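Local coordinates for protein glycoside hydrolase, family 11\:clostridium cellulosome enzyme, dockerin type i\:polysaccharide (Clostridium thermocellum, PDB 2C71) that removes acetyl groups from xylan as a metal-dependent carbohydrate esterase of family 4, probably acting in plant cell-wall breakdown, at residues K81-A84 and D85-V89; A72-S75 and P76-R80; D16-L19 and T20-L24. All blocks are in the same frame, centred on the assembly; numbering follows the deposited sequence. Where two conformers were deposited one is given.

Interaction 1 of 3, residues K81-A84 and D85-V89; sequences KSIA and DTNAV
Lys-81 and Asp-85 form a salt bridge one turn apart along helix 76-94, in a contact made wholly within that helix. NZ of Lys-81 lies 2.8 Å from OD2 of Asp-85 and donates a hydrogen bond to it. The carboxylate oxygen uses its syn lone pair, on the side of its other oxygen. The lysine chain is extended through CE and bends only at its last torsion (chi4 53°), which turns NZ back to the acid. The lysine chain passes obliquely across the acid, with CG of Lys-81 3.4 Å from OD2 of Asp-85. Lys-81 is exposed, while the side chain of Asp-85 also touches Trp-66. The backbone bond from N of Asp-85 to O of Lys-81 (2.9 Å) joins the same two residues.

On another side of the helix, Thr-86 is buried. Its OG1 is anti to its own carbonyl carbon (chi1 -59°), and this sends the hydroxyl back to the preceding turn. OG1 of Thr-86 donates to O of Ser-82 at 2.8 Å, nearly along the C=O axis. N of Thr-86 reaches O of Ser-82 only weakly, at 3.3 Å. One acceptor therefore takes both a side-chain and a main-chain donor. OG of Ser-82 is engaged by N of Trp-66.

Asn-87 lies alongside Ile-83 in one of the two conformers of the isoleucine, both pointing the same way. Asn-63 ND2 donates to OD1 of Asn-87 and to O of Ile-83, so this carbonyl has a second donor besides N of Asn-87 (3.0 Å).

Together these are typical alpha-helical i to i+4 contacts: a lysine-aspartate bridge and a threonine hydroxyl bound to the carbonyl of the turn before.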
loop_
_atom_site.group_PDB
_atom_site.type_symbol
_atom_site.label_atom_id
_atom_site.label_comp_id
_atom_site.label_asym_id
_atom_site.label_seq_id
_atom_site.Cartn_x
_atom_site.Cartn_y
_atom_site.Cartn_z
ATOM N N LYS A 81 -11.856 -1.221 16.563
ATOM C CA LYS A 81 -10.724 -0.757 17.356
ATOM C C LYS A 81 -9.454 -0.738 16.536
ATOM O O LYS A 81 -8.664 0.213 16.583
ATOM C CB LYS A 81 -10.556 -1.606 18.618
ATOM C CG LYS A 81 -9.367 -1.224 19.439
ATOM C CD LYS A 81 -9.276 -1.993 20.723
ATOM C CE LYS A 81 -8.026 -1.617 21.504
ATOM N NZ LYS A 81 -7.855 -0.145 21.758
ATOM N N SER A 82 -9.202 -1.838 15.834
ATOM C CA SER A 82 -7.976 -1.941 15.037
ATOM C C SER A 82 -7.894 -0.825 14.004
ATOM O O SER A 82 -6.850 -0.181 13.815
ATOM C CB SER A 82 -7.946 -3.298 14.384
ATOM O OG SER A 82 -6.819 -3.478 13.575
ATOM N N ILE A 83 -8.994 -0.613 13.283
ATOM C CA ILE A 83 -9.014 0.393 12.231
ATOM C C ILE A 83 -8.950 1.827 12.793
ATOM O O ILE A 83 -8.252 2.684 12.218
ATOM C CB ILE A 83 -10.199 0.177 11.241
ATOM C CG1 ILE A 83 -9.809 -0.840 10.115
ATOM C CG2 ILE A 83 -10.669 1.559 10.633
ATOM C CD1 ILE A 83 -9.316 -2.160 10.532
ATOM N N ALA A 84 -9.700 2.122 13.874
ATOM C CA ALA A 84 -9.743 3.471 14.459
ATOM C C ALA A 84 -8.430 3.842 15.096
ATOM O O ALA A 84 -7.960 4.981 14.944
ATOM C CB ALA A 84 -10.884 3.585 15.475
ATOM N N ASP A 85 -7.820 2.910 15.804
ATOM C CA ASP A 85 -6.571 3.218 16.484
ATOM C C ASP A 85 -5.465 3.511 15.451
ATOM O O ASP A 85 -4.627 4.376 15.655
ATOM C CB ASP A 85 -6.167 2.082 17.417
ATOM C CG ASP A 85 -6.995 1.959 18.665
ATOM O OD1 ASP A 85 -7.898 2.808 18.879
ATOM O OD2 ASP A 85 -6.756 1.004 19.447
ATOM N N THR A 86 -5.499 2.792 14.331
ATOM C CA THR A 86 -4.544 3.023 13.226
ATOM C C THR A 86 -4.757 4.403 12.592
ATOM O O THR A 86 -3.825 5.164 12.372
ATOM C CB THR A 86 -4.602 1.870 12.242
ATOM O OG1 THR A 86 -4.279 0.633 12.918
ATOM C CG2 THR A 86 -3.621 2.058 11.096
ATOM N N ASN A 87 -6.030 4.717 12.299
ATOM C CA ASN A 87 -6.310 6.031 11.750
ATOM C C ASN A 87 -5.820 7.144 12.688
ATOM O O ASN A 87 -5.332 8.179 12.240
ATOM C CB ASN A 87 -7.786 6.217 11.485
ATOM C CG ASN A 87 -8.312 5.441 10.297
ATOM O OD1 ASN A 87 -7.584 5.000 9.412
ATOM N ND2 ASN A 87 -9.656 5.262 10.288
ATOM N N ALA A 88 -6.010 6.948 13.998
ATOM C CA ALA A 88 -5.660 8.009 14.931
ATOM C C ALA A 88 -4.175 8.315 14.942
ATOM O O ALA A 88 -3.759 9.484 14.994
ATOM C CB ALA A 88 -6.140 7.683 16.328
ATOM N N VAL A 89 -3.319 7.277 14.904
ATOM C CA VAL A 89 -1.878 7.532 14.898
ATOM C C VAL A 89 -1.438 8.106 13.577
ATOM O O VAL A 89 -0.545 8.963 13.548
ATOM C CB VAL A 89 -1.057 6.312 15.347
ATOM C CG1 VAL A 89 -1.234 5.988 16.812
ATOM C CG2 VAL A 89 -1.286 5.088 14.473
#

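Interaction 2 of 3, residues A72-S75 and P76-R80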
loop_
_atom_site.group_PDB
_atom_site.type_symbol
_atom_site.label_atom_id
_atom_site.label_comp_id
_atom_site.label_asym_id
_atom_site.label_seq_id
_atom_site.Cartn_x
_atom_site.Cartn_y
_atom_site.Cartn_z
ATOM N N ALA A 72 -10.760 -11.428 9.357
ATOM C CA ALA A 72 -12.020 -11.831 8.734
ATOM C C ALA A 72 -12.981 -12.455 9.745
ATOM O O ALA A 72 -14.199 -12.369 9.599
ATOM C CB ALA A 72 -11.759 -12.795 7.586
ATOM N N ASN A 73 -12.415 -13.084 10.770
ATOM C CA ASN A 73 -13.185 -13.740 11.827
ATOM C C ASN A 73 -13.203 -12.944 13.111
ATOM O O ASN A 73 -13.629 -13.431 14.173
ATOM C CB ASN A 73 -12.683 -15.164 12.049
ATOM C CG ASN A 73 -12.812 -16.007 10.818
ATOM O OD1 ASN A 73 -13.902 -16.174 10.287
ATOM N ND2 ASN A 73 -11.714 -16.562 10.377
ATOM N N MET A 74 -12.802 -11.665 13.042
ATOM C CA MET A 74 -12.855 -10.787 14.179
ATOM C C MET A 74 -14.302 -10.273 14.396
ATOM O O MET A 74 -15.120 -10.214 13.457
ATOM C CB MET A 74 -11.883 -9.605 13.999
ATOM C CG MET A 74 -10.485 -9.986 14.295
ATOM S SD MET A 74 -9.427 -8.518 14.097
ATOM C CE MET A 74 -7.798 -9.248 14.305
ATOM N N SER A 75 -14.586 -9.857 15.631
ATOM C CA SER A 75 -15.864 -9.226 15.967
ATOM C C SER A 75 -15.889 -7.803 15.466
ATOM O O SER A 75 -14.858 -7.181 15.236
ATOM C CB SER A 75 -16.073 -9.237 17.466
ATOM O OG SER A 75 -15.179 -8.330 18.033
ATOM N N PRO A 76 -17.112 -7.218 15.343
ATOM C CA PRO A 76 -17.194 -5.791 15.032
ATOM C C PRO A 76 -16.379 -4.924 15.953
ATOM O O PRO A 76 -15.695 -4.009 15.473
ATOM C CB PRO A 76 -18.712 -5.521 15.091
ATOM C CG PRO A 76 -19.315 -6.853 14.645
ATOM C CD PRO A 76 -18.450 -7.868 15.352
ATOM N N ASP A 77 -16.427 -5.186 17.260
ATOM C CA ASP A 77 -15.663 -4.367 18.176
ATOM C C ASP A 77 -14.145 -4.474 17.905
ATOM O O ASP A 77 -13.399 -3.488 17.955
ATOM C CB ASP A 77 -15.935 -4.742 19.627
ATOM C CG ASP A 77 -17.249 -4.254 20.149
ATOM O OD1 ASP A 77 -17.927 -3.450 19.477
ATOM O OD2 ASP A 77 -17.612 -4.699 21.281
ATOM N N GLN A 78 -13.660 -5.691 17.664
ATOM C CA GLN A 78 -12.226 -5.890 17.378
ATOM C C GLN A 78 -11.810 -5.172 16.115
ATOM O O GLN A 78 -10.752 -4.511 16.046
ATOM C CB GLN A 78 -11.928 -7.371 17.245
ATOM C CG GLN A 78 -11.970 -8.115 18.582
ATOM C CD GLN A 78 -11.895 -9.608 18.455
ATOM O OE1 GLN A 78 -12.387 -10.199 17.499
ATOM N NE2 GLN A 78 -11.349 -10.283 19.472
ATOM N N ILE A 79 -12.639 -5.266 15.078
ATOM C CA ILE A 79 -12.359 -4.619 13.815
ATOM C C ILE A 79 -12.294 -3.109 13.978
ATOM O O ILE A 79 -11.375 -2.425 13.533
ATOM C CB ILE A 79 -13.415 -5.005 12.770
ATOM C CG1 ILE A 79 -13.289 -6.484 12.403
ATOM C CG2 ILE A 79 -13.317 -4.117 11.506
ATOM C CD1 ILE A 79 -14.540 -7.101 11.762
ATOM N N ARG A 80 -13.333 -2.553 14.596
ATOM C CA ARG A 80 -13.479 -1.137 14.828
ATOM C C ARG A 80 -12.284 -0.514 15.522
ATOM O O ARG A 80 -11.808 0.599 15.239
ATOM C CB ARG A 80 -14.740 -0.782 15.671
ATOM C CG ARG A 80 -16.016 -0.688 14.839
ATOM C CD ARG A 80 -17.279 -0.116 15.633
ATOM N NE ARG A 80 -17.469 -0.691 16.980
ATOM C CZ ARG A 80 -16.815 -0.279 18.077
ATOM N NH1 ARG A 80 -15.935 0.717 18.027
ATOM N NH2 ARG A 80 -17.014 -0.879 19.225
#
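Met-74 meets Gln-78 and Ile-79 where the loop after strand 60-63 runs into helix 76-94. CB of Met-74 lies 3.8 Å from CG1 of Ile-79, an apolar contact. The same CB of Met-74 is 3.6 Å from OE1 of Gln-78. Beyond CB the methionine chain is extended and leads away from the helix. It crosses the glutamine side chain at about a right angle, and SD passes near CB of Gln-78. The side chain of Met-74 also touches Ser-69 of the loop.

Ser-75 is the N-cap of the helix. Its OG stands between its own backbone N and carbonyl carbon (chi1 71°), which turns the hydroxyl to the first turn. OG of Ser-75 accepts from N of Gln-78 at 3.1 Å, with an N-H...O angle of 165°. The glutamine returns the bond. With CG beside its backbone N, the extended chain of Gln-78 runs back along the serine, and OE1 of Gln-78 accepts from N of Ser-75 at 2.9 Å. This bond is nearly straight at 171°, with the donor a little out of the carbonyl plane. The two reciprocal bonds make a capping box, with glutamine as the residue three places after the cap. They engage the N-H of the cap residue and one N-H of the first turn. CG of Gln-78 lies 3.3 Å from OG of Ser-75, so the glutamine stem also packs on the hydroxyl.

O of Ser-75 begins the regular helical bonding, accepting from N of Ile-79 at 2.9 Å. CG1 and CD1 of Ile-79 pack against this oxygen, and CD1 of Ile-79 also lies 3.6 Å from O of Met-74. Pro-76 follows the cap directly, at the first helical position, where the lack of an N-H costs no helix bond. Ile-79 is buried against Thr-111, Leu-112 and Asn-115 of helix 110-115, and Pro-76 also touches Asn-115.

Interaction 3 of 3, residues D16-L19 and T20-L24; sequences DNVL and TARVL
Thr-20 has its OG1 anti to its own carbonyl carbon (chi1 -57°), which brings the hydroxyl back to Asp-16. Asp-16 has CG anti to its backbone N (chi1 -178°), and its carboxylate swings over the start of helix 17-30. N of Asp-16 donates to OG1 of Thr-20 at 2.8 Å, almost straight. In return, N of Thr-20 donates to O of Asp-16, also at 2.8 Å.

Asp-16 is the N-cap. OD1 of Asp-16 accepts from N of Leu-19 at 2.9 Å, on its anti side and somewhat out of the carboxylate plane, and more weakly from N of Val-18. The negative charge at this end of the helix would suit the helix dipole.

One turn on, the extended side chain of Arg-22 lies alongside Val-18 and Leu-19. CD1 of Leu-19 sits over one face of the guanidinium, offset toward its rim, 3.8 Å from NH1 of Arg-22. CG1 of Val-18 meets the group obliquely. OG1 of Thr-20 is also bonded to OD2 of Asp-156, while OD2 of Asp-16 forms a salt bridge with NH1 of Arg-42, and NH1 of Arg-22 one with Glu-160.

Helix 17-30 links the parallel strands 6-12 and 35-38 in a beta-alpha-beta unit. Thr-20 and Val-23 pack on Phe-36 of strand 35-38, Thr-20 also reaches Met-54 of helix 45-56, and Arg-22 and Val-23 touch Pro-165 of helix 164-177.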
loop_
_atom_site.group_PDB
_atom_site.type_symbol
_atom_site.label_atom_id
_atom_site.label_comp_id
_atom_site.label_asym_id
_atom_site.label_seq_id
_atom_site.Cartn_x
_atom_site.Cartn_y
_atom_site.Cartn_z
ATOM N N ASP A 16 9.029 1.289 8.743
ATOM C CA ASP A 16 10.287 0.940 9.416
ATOM C C ASP A 16 11.306 1.980 9.024
ATOM O O ASP A 16 11.525 2.211 7.833
ATOM C CB ASP A 16 10.713 -0.459 8.973
ATOM C CG ASP A 16 11.979 -0.958 9.638
ATOM O OD1 ASP A 16 13.080 -0.548 9.265
ATOM O OD2 ASP A 16 11.837 -1.775 10.560
ATOM N N ASN A 17 11.898 2.677 9.992
ATOM C CA ASN A 17 12.831 3.762 9.665
ATOM C C ASN A 17 13.890 3.336 8.672
ATOM O O ASN A 17 14.234 4.115 7.791
ATOM C CB ASN A 17 13.475 4.329 10.895
ATOM C CG ASN A 17 12.548 5.174 11.735
ATOM O OD1 ASN A 17 12.650 5.140 13.026
ATOM N ND2 ASN A 17 11.700 5.934 11.142
ATOM N N VAL A 18 14.449 2.156 8.791
ATOM C CA VAL A 18 15.482 1.703 7.893
ATOM C C VAL A 18 14.908 1.202 6.582
ATOM O O VAL A 18 15.236 1.700 5.474
ATOM C CB VAL A 18 16.392 0.635 8.540
ATOM C CG1 VAL A 18 17.440 0.175 7.523
ATOM C CG2 VAL A 18 17.069 1.218 9.786
ATOM N N LEU A 19 14.015 0.216 6.623
ATOM C CA LEU A 19 13.574 -0.433 5.393
ATOM C C LEU A 19 12.658 0.483 4.536
ATOM O O LEU A 19 12.752 0.470 3.316
ATOM C CB LEU A 19 12.870 -1.782 5.656
ATOM C CG LEU A 19 13.836 -2.990 5.675
ATOM C CD1 LEU A 19 14.816 -2.950 6.804
ATOM C CD2 LEU A 19 13.047 -4.279 5.621
ATOM N N THR A 20 11.787 1.244 5.181
ATOM C CA THR A 20 10.903 2.135 4.440
ATOM C C THR A 20 11.701 3.222 3.755
ATOM O O THR A 20 11.400 3.639 2.635
ATOM C CB THR A 20 9.809 2.696 5.343
ATOM O OG1 THR A 20 9.080 1.603 5.927
ATOM C CG2 THR A 20 8.880 3.647 4.595
ATOM N N ALA A 21 12.752 3.733 4.432
ATOM C CA ALA A 21 13.609 4.756 3.823
ATOM C C ALA A 21 14.270 4.238 2.567
ATOM O O ALA A 21 14.475 5.012 1.627
ATOM C CB ALA A 21 14.625 5.299 4.803
ATOM N N ARG A 22 14.598 2.944 2.490
ATOM C CA ARG A 22 15.161 2.417 1.248
ATOM C C ARG A 22 14.209 2.566 0.090
ATOM O O ARG A 22 14.612 2.892 -1.038
ATOM C CB ARG A 22 15.571 0.952 1.413
ATOM C CG ARG A 22 16.623 0.686 2.418
ATOM C CD ARG A 22 16.844 -0.818 2.529
ATOM N NE ARG A 22 17.777 -1.048 3.597
ATOM C CZ ARG A 22 17.945 -2.216 4.158
ATOM N NH1 ARG A 22 17.183 -3.267 3.808
ATOM N NH2 ARG A 22 18.870 -2.339 5.096
ATOM N N VAL A 23 12.918 2.284 0.328
ATOM C CA VAL A 23 11.901 2.451 -0.711
ATOM C C VAL A 23 11.742 3.931 -1.034
ATOM O O VAL A 23 11.722 4.307 -2.218
ATOM C CB VAL A 23 10.579 1.826 -0.299
ATOM C CG1 VAL A 23 9.441 2.206 -1.246
ATOM C CG2 VAL A 23 10.701 0.281 -0.250
ATOM N N LEU A 24 11.600 4.796 -0.022
ATOM C CA LEU A 24 11.406 6.224 -0.272
ATOM C C LEU A 24 12.575 6.800 -1.073
ATOM O O LEU A 24 12.359 7.679 -1.911
ATOM C CB LEU A 24 11.192 6.982 1.034
ATOM C CG LEU A 24 9.841 6.701 1.715
ATOM C CD1 LEU A 24 9.857 7.214 3.159
ATOM C CD2 LEU A 24 8.682 7.343 0.956
#

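How the interactions relate
Along the chain, interaction 3 comes first, then interaction 2, then interaction 1. Interactions 2 and 1 adjoin in sequence and both use helix 76-94: residues 72-80 start it and residues 81-89 continue it. Their centres are 13 Å apart, on the same side of the chain's centre. Interaction 3 lies on helix 17-30, with its centre 22 Å from that of interaction 1 and 30 Å from that of interaction 2. It touches neither. All three fall within the NodB homology range. None of them includes the metal ligands Asp-13 and His-64; they cap and brace two helices of the same domain at a distance from the magnesium ion.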